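Local structure of regulatory protein PCRH (Pseudomonas aeruginosa, 2XCB) at residues A[13-26]-A[40-54]. The protein binds the chaperone-binding region of the translocator protein PopD, probably as its type III secretion chaperone. Residues are numbered along the deposited sequence; the frame is centred on the assembly and turned at random. Where two conformers were deposited one is given.
Sequences LSEDTLEQLYALGF and IFQALCMLDHYDARY
Tyr-22 of helix 15-26 fits as a knob into a hole formed by Phe-41, Leu-44, Arg-53 and Tyr-54. Its CB lies 3.9 Å from Tyr-54 CE1 and a little farther from Leu-44 CD1. CG stands anti to the backbone N (chi1 172°), which carries the ring out between helices 40-47 and 52-54. There CD1 meets Phe-41 CE1 at 3.7 Å, near the plane of the Phe-41 ring, and also touches the edge of Tyr-54; the three rings form an aromatic cluster. CE1 rests against Arg-53 CB, while Arg-53 CZ stands over one ring face in a cation-pi contact, the ring and guanidinium planes tilted 31° apart. At the tip, OH hydrogen-bonds to the backbone of the bound peptide and accepts from a water that also donates to Arg-53 O. Helices 15-26 and 40-47 pack nearly antiparallel (152°) and helix 52-64 follows, consistent with the tetratricopeptide-like all-helical fold of this chaperone family. In a salt-bridge network, Arg-53 NH1 and NH2 meet Glu-19 end-on, both donating to the syn lone pair of OE1, at 3.0 Å for NH1, whereas NE and NH2 grip Asp-51 side-on, one to each carboxylate oxygen; these in-plane bonds probably hold the guanidinium at its tilt over Tyr-22. Farther along, Leu-18 CD2 lies 3.6 Å from Leu-44 CD2 and also reaches Leu-47 CD1. Where the helices come closest in backbone, at Gly-25, Ile-40 CG2 sits 3.6 Å from Gly-25 CA, and Phe-41 CZ reaches Gly-25 C at 3.5 Å.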
loop_
_atom_site.group_PDB
_atom_site.type_symbol
_atom_site.label_atom_id
_atom_site.label_comp_id
_atom_site.label_asym_id
_atom_site.label_seq_id
_atom_site.Cartn_x
_atom_site.Cartn_y
_atom_site.Cartn_z
ATOM N N LEU A 13 -5.895 6.074 7.726
ATOM C CA LEU A 13 -5.695 4.622 7.977
ATOM C C LEU A 13 -5.196 4.284 9.398
ATOM O O LEU A 13 -4.427 5.044 10.002
ATOM C CB LEU A 13 -4.745 3.998 6.954
ATOM C CG LEU A 13 -5.026 3.962 5.446
ATOM C CD1 LEU A 13 -3.751 3.472 4.684
ATOM C CD2 LEU A 13 -6.270 3.126 5.047
ATOM N N SER A 14 -5.586 3.123 9.931
ATOM C CA SER A 14 -5.134 2.771 11.275
ATOM C C SER A 14 -3.641 2.472 11.234
ATOM O O SER A 14 -3.088 2.233 10.165
ATOM C CB SER A 14 -5.834 1.511 11.772
ATOM O OG SER A 14 -5.517 0.423 10.911
ATOM N N GLU A 15 -3.026 2.455 12.416
ATOM C CA GLU A 15 -1.608 2.126 12.568
ATOM C C GLU A 15 -1.356 0.732 12.050
ATOM O O GLU A 15 -0.345 0.464 11.393
ATOM C CB GLU A 15 -1.141 2.219 14.033
ATOM C CG GLU A 15 0.415 2.122 14.162
ATOM C CD GLU A 15 0.940 1.908 15.585
ATOM O OE1 GLU A 15 0.120 1.804 16.524
ATOM O OE2 GLU A 15 2.184 1.851 15.757
ATOM N N ASP A 16 -2.291 -0.182 12.328
ATOM C CA ASP A 16 -2.061 -1.573 11.942
ATOM C C ASP A 16 -2.018 -1.760 10.434
ATOM O O ASP A 16 -1.225 -2.572 9.943
ATOM C CB ASP A 16 -3.078 -2.530 12.556
ATOM C CG ASP A 16 -2.922 -3.929 12.030
ATOM O OD1 ASP A 16 -2.070 -4.671 12.558
ATOM O OD2 ASP A 16 -3.642 -4.298 11.061
ATOM N N THR A 17 -2.852 -0.997 9.708
ATOM C CA THR A 17 -2.784 -0.971 8.222
ATOM C C THR A 17 -1.515 -0.279 7.721
ATOM O O THR A 17 -0.868 -0.802 6.818
ATOM C CB THR A 17 -4.026 -0.315 7.535
ATOM O OG1 THR A 17 -5.177 -1.083 7.870
ATOM C CG2 THR A 17 -3.900 -0.338 5.972
ATOM N N LEU A 18 -1.164 0.880 8.296
ATOM C CA LEU A 18 0.192 1.461 8.025
ATOM C C LEU A 18 1.356 0.498 8.208
ATOM O O LEU A 18 2.252 0.422 7.381
ATOM C CB LEU A 18 0.436 2.718 8.848
ATOM C CG LEU A 18 -0.544 3.807 8.472
ATOM C CD1 LEU A 18 -0.517 4.923 9.460
ATOM C CD2 LEU A 18 -0.274 4.289 7.073
ATOM N N GLU A 19 1.332 -0.278 9.284
ATOM C CA GLU A 19 2.349 -1.274 9.537
ATOM C C GLU A 19 2.422 -2.318 8.437
ATOM O O GLU A 19 3.512 -2.706 7.985
ATOM C CB GLU A 19 2.110 -1.934 10.888
ATOM C CG GLU A 19 3.350 -2.602 11.483
ATOM C CD GLU A 19 4.684 -1.808 11.263
ATOM O OE1 GLU A 19 4.732 -0.603 11.643
ATOM O OE2 GLU A 19 5.646 -2.432 10.686
ATOM N N GLN A 20 1.271 -2.774 7.972
ATOM C CA GLN A 20 1.273 -3.716 6.858
ATOM C C GLN A 20 1.718 -3.089 5.542
ATOM O O GLN A 20 2.377 -3.741 4.687
ATOM C CB GLN A 20 -0.113 -4.373 6.719
ATOM C CG GLN A 20 -0.474 -5.267 7.909
ATOM C CD GLN A 20 -1.960 -5.670 7.886
ATOM O OE1 GLN A 20 -2.493 -5.981 6.830
ATOM N NE2 GLN A 20 -2.626 -5.641 9.050
ATOM N N LEU A 21 1.413 -1.816 5.378
ATOM C CA LEU A 21 1.869 -1.115 4.190
ATOM C C LEU A 21 3.387 -0.863 4.231
ATOM O O LEU A 21 4.061 -0.949 3.203
ATOM C CB LEU A 21 1.146 0.194 4.175
ATOM C CG LEU A 21 0.546 0.748 2.915
ATOM C CD1 LEU A 21 0.136 -0.402 1.981
ATOM C CD2 LEU A 21 -0.636 1.637 3.318
ATOM N N TYR A 22 3.919 -0.556 5.420
ATOM C CA TYR A 22 5.365 -0.494 5.571
ATOM C C TYR A 22 6.020 -1.814 5.259
ATOM O O TYR A 22 7.014 -1.848 4.513
ATOM C CB TYR A 22 5.779 0.083 6.932
ATOM C CG TYR A 22 7.295 -0.037 7.173
ATOM C CD1 TYR A 22 8.167 0.884 6.622
ATOM C CD2 TYR A 22 7.847 -1.140 7.866
ATOM C CE1 TYR A 22 9.540 0.790 6.818
ATOM C CE2 TYR A 22 9.266 -1.256 8.041
ATOM C CZ TYR A 22 10.066 -0.318 7.502
ATOM O OH TYR A 22 11.405 -0.405 7.681
ATOM N N ALA A 23 5.469 -2.931 5.790
ATOM C CA ALA A 23 5.919 -4.268 5.418
ATOM C C ALA A 23 5.945 -4.523 3.924
ATOM O O ALA A 23 6.864 -5.216 3.397
ATOM C CB ALA A 23 5.021 -5.368 6.084
ATOM N N LEU A 24 4.908 -4.039 3.248
ATOM C CA LEU A 24 4.761 -4.273 1.811
ATOM C C LEU A 24 5.904 -3.557 1.110
ATOM O O LEU A 24 6.600 -4.155 0.267
ATOM C CB LEU A 24 3.367 -3.824 1.298
ATOM C CG LEU A 24 2.932 -4.057 -0.158
ATOM C CD1 LEU A 24 1.437 -4.264 -0.230
ATOM C CD2 LEU A 24 3.230 -2.867 -1.000
ATOM N N GLY A 25 6.129 -2.304 1.511
ATOM C CA GLY A 25 7.190 -1.473 0.950
ATOM C C GLY A 25 8.551 -2.024 1.229
ATOM O O GLY A 25 9.368 -2.070 0.348
ATOM N N PHE A 26 8.798 -2.440 2.461
ATOM C CA PHE A 26 10.047 -3.079 2.833
ATOM C C PHE A 26 10.318 -4.316 1.951
ATOM O O PHE A 26 11.478 -4.602 1.575
ATOM C CB PHE A 26 9.949 -3.493 4.298
ATOM C CG PHE A 26 11.107 -4.353 4.795
ATOM C CD1 PHE A 26 12.200 -3.765 5.434
ATOM C CD2 PHE A 26 11.076 -5.735 4.690
ATOM C CE1 PHE A 26 13.276 -4.548 5.932
ATOM C CE2 PHE A 26 12.126 -6.528 5.198
ATOM C CZ PHE A 26 13.226 -5.931 5.818
ATOM N N ILE A 40 5.401 3.220 -2.569
ATOM C CA ILE A 40 4.824 2.896 -1.261
ATOM C C ILE A 40 5.379 3.810 -0.124
ATOM O O ILE A 40 4.628 4.380 0.696
ATOM C CB ILE A 40 5.056 1.406 -1.003
ATOM C CG1 ILE A 40 4.303 0.632 -2.096
ATOM C CG2 ILE A 40 4.637 1.017 0.436
ATOM C CD1 ILE A 40 2.774 0.628 -1.853
ATOM N N PHE A 41 6.713 4.050 -0.137
ATOM C CA PHE A 41 7.273 4.892 0.924
ATOM C C PHE A 41 6.853 6.353 0.784
ATOM O O PHE A 41 6.625 7.006 1.809
ATOM C CB PHE A 41 8.815 4.752 1.009
ATOM C CG PHE A 41 9.246 3.431 1.499
ATOM C CD1 PHE A 41 8.847 2.977 2.726
ATOM C CD2 PHE A 41 10.097 2.643 0.733
ATOM C CE1 PHE A 41 9.276 1.705 3.177
ATOM C CE2 PHE A 41 10.513 1.441 1.173
ATOM C CZ PHE A 41 10.092 0.957 2.356
ATOM N N GLN A 42 6.764 6.838 -0.456
ATOM C CA GLN A 42 6.314 8.154 -0.702
ATOM C C GLN A 42 4.895 8.257 -0.151
ATOM O O GLN A 42 4.561 9.254 0.496
ATOM C CB GLN A 42 6.410 8.458 -2.205
ATOM C CG GLN A 42 5.657 9.671 -2.719
ATOM C CD GLN A 42 6.324 11.014 -2.428
ATOM O OE1 GLN A 42 7.537 11.110 -2.292
ATOM N NE2 GLN A 42 5.516 12.058 -2.351
ATOM N N ALA A 43 4.083 7.191 -0.319
ATOM C CA ALA A 43 2.694 7.268 0.206
ATOM C C ALA A 43 2.753 7.403 1.716
ATOM O O ALA A 43 2.063 8.240 2.274
ATOM C CB ALA A 43 1.847 5.998 -0.204
ATOM N N LEU A 44 3.510 6.497 2.375
ATOM C CA LEU A 44 3.611 6.507 3.801
ATOM C C LEU A 44 4.158 7.822 4.419
ATOM O O LEU A 44 3.576 8.285 5.403
ATOM C CB LEU A 44 4.411 5.329 4.289
ATOM C CG LEU A 44 3.753 3.965 4.101
ATOM C CD1 LEU A 44 4.858 3.000 4.069
ATOM C CD2 LEU A 44 2.727 3.633 5.254
ATOM N N CYS A 45 5.229 8.402 3.850
ATOM C CA CYS A 45 5.700 9.770 4.178
ATOM C C CYS A 45 4.593 10.870 4.061
ATOM O O CYS A 45 4.608 11.904 4.789
ATOM C CB CYS A 45 6.879 10.162 3.259
ATOM S SG CYS A 45 8.382 9.176 3.578
ATOM N N MET A 46 3.653 10.684 3.150
ATOM C CA MET A 46 2.445 11.581 3.130
ATOM C C MET A 46 1.451 11.310 4.260
ATOM O O MET A 46 0.864 12.212 4.821
ATOM C CB MET A 46 1.726 11.486 1.758
ATOM C CG MET A 46 2.669 11.972 0.676
ATOM S SD MET A 46 2.032 12.019 -0.976
ATOM C CE MET A 46 2.181 10.367 -1.578
ATOM N N LEU A 47 1.219 10.048 4.547
ATOM C CA LEU A 47 0.313 9.604 5.574
ATOM C C LEU A 47 0.813 9.830 6.984
ATOM O O LEU A 47 0.016 9.958 7.905
ATOM C CB LEU A 47 0.101 8.053 5.406
ATOM C CG LEU A 47 -0.758 7.697 4.172
ATOM C CD1 LEU A 47 -0.913 6.239 3.971
ATOM C CD2 LEU A 47 -2.108 8.415 4.293
ATOM N N ASP A 48 2.138 9.779 7.184
ATOM C CA ASP A 48 2.699 9.963 8.494
ATOM C C ASP A 48 3.959 10.751 8.403
ATOM O O ASP A 48 4.990 10.202 8.086
ATOM C CB ASP A 48 3.034 8.612 9.187
ATOM C CG ASP A 48 3.490 8.805 10.630
ATOM O OD1 ASP A 48 3.353 7.879 11.455
ATOM O OD2 ASP A 48 4.006 9.903 10.983
ATOM N N HIS A 49 3.870 12.038 8.691
ATOM C CA HIS A 49 4.991 12.954 8.482
ATOM C C HIS A 49 6.179 12.795 9.465
ATOM O O HIS A 49 7.162 13.531 9.339
ATOM C CB HIS A 49 4.524 14.424 8.570
ATOM C CG HIS A 49 3.426 14.810 7.625
ATOM N ND1 HIS A 49 3.008 14.016 6.577
ATOM C CD2 HIS A 49 2.703 15.955 7.531
ATOM C CE1 HIS A 49 2.059 14.636 5.895
ATOM N NE2 HIS A 49 1.853 15.812 6.450
ATOM N N TYR A 50 6.119 11.857 10.429
ATOM C CA TYR A 50 7.099 11.848 11.546
ATOM C C TYR A 50 7.791 10.525 11.749
ATOM O O TYR A 50 8.691 10.419 12.588
ATOM C CB TYR A 50 6.448 12.272 12.874
ATOM C CG TYR A 50 5.701 13.578 12.747
ATOM C CD1 TYR A 50 4.313 13.593 12.668
ATOM C CD2 TYR A 50 6.381 14.790 12.636
ATOM C CE1 TYR A 50 3.605 14.779 12.539
ATOM C CE2 TYR A 50 5.691 15.990 12.486
ATOM C CZ TYR A 50 4.287 15.969 12.456
ATOM O OH TYR A 50 3.567 17.134 12.309
ATOM N N ASP A 51 7.363 9.496 11.029
ATOM C CA ASP A 51 7.930 8.169 11.259
ATOM C C ASP A 51 9.230 8.065 10.437
ATOM O O ASP A 51 9.178 7.893 9.221
ATOM C CB ASP A 51 6.912 7.052 10.885
ATOM C CG ASP A 51 7.368 5.713 11.323
ATOM O OD1 ASP A 51 6.487 4.919 11.727
ATOM O OD2 ASP A 51 8.617 5.435 11.277
ATOM N N ALA A 52 10.388 8.220 11.093
ATOM C CA ALA A 52 11.691 8.183 10.386
ATOM C C ALA A 52 11.885 6.929 9.488
ATOM O O ALA A 52 12.559 7.004 8.473
ATOM C CB ALA A 52 12.883 8.347 11.396
ATOM N N ARG A 53 11.353 5.770 9.873
ATOM C CA ARG A 53 11.485 4.600 9.001
ATOM C C ARG A 53 11.028 4.859 7.571
ATOM O O ARG A 53 11.653 4.349 6.579
ATOM C CB ARG A 53 10.757 3.354 9.531
ATOM C CG ARG A 53 11.012 2.968 10.997
ATOM C CD ARG A 53 10.004 1.816 11.559
ATOM N NE ARG A 53 8.621 2.294 11.494
ATOM C CZ ARG A 53 7.535 1.530 11.421
ATOM N NH1 ARG A 53 7.628 0.192 11.441
ATOM N NH2 ARG A 53 6.354 2.121 11.354
ATOM N N TYR A 54 9.958 5.619 7.429
ATOM C CA TYR A 54 9.397 5.843 6.075
ATOM C C TYR A 54 10.363 6.691 5.231
ATOM O O TYR A 54 10.435 6.560 4.011
ATOM C CB TYR A 54 8.028 6.567 6.122
ATOM C CG TYR A 54 6.985 5.849 6.949
ATOM C CD1 TYR A 54 7.155 4.506 7.274
ATOM C CD2 TYR A 54 5.825 6.502 7.397
ATOM C CE1 TYR A 54 6.178 3.809 8.085
ATOM C CE2 TYR A 54 4.830 5.798 8.221
ATOM C CZ TYR A 54 5.041 4.469 8.512
ATOM O OH TYR A 54 4.112 3.799 9.280
HETATM O O HOH W 1 13.172 1.822 7.396
#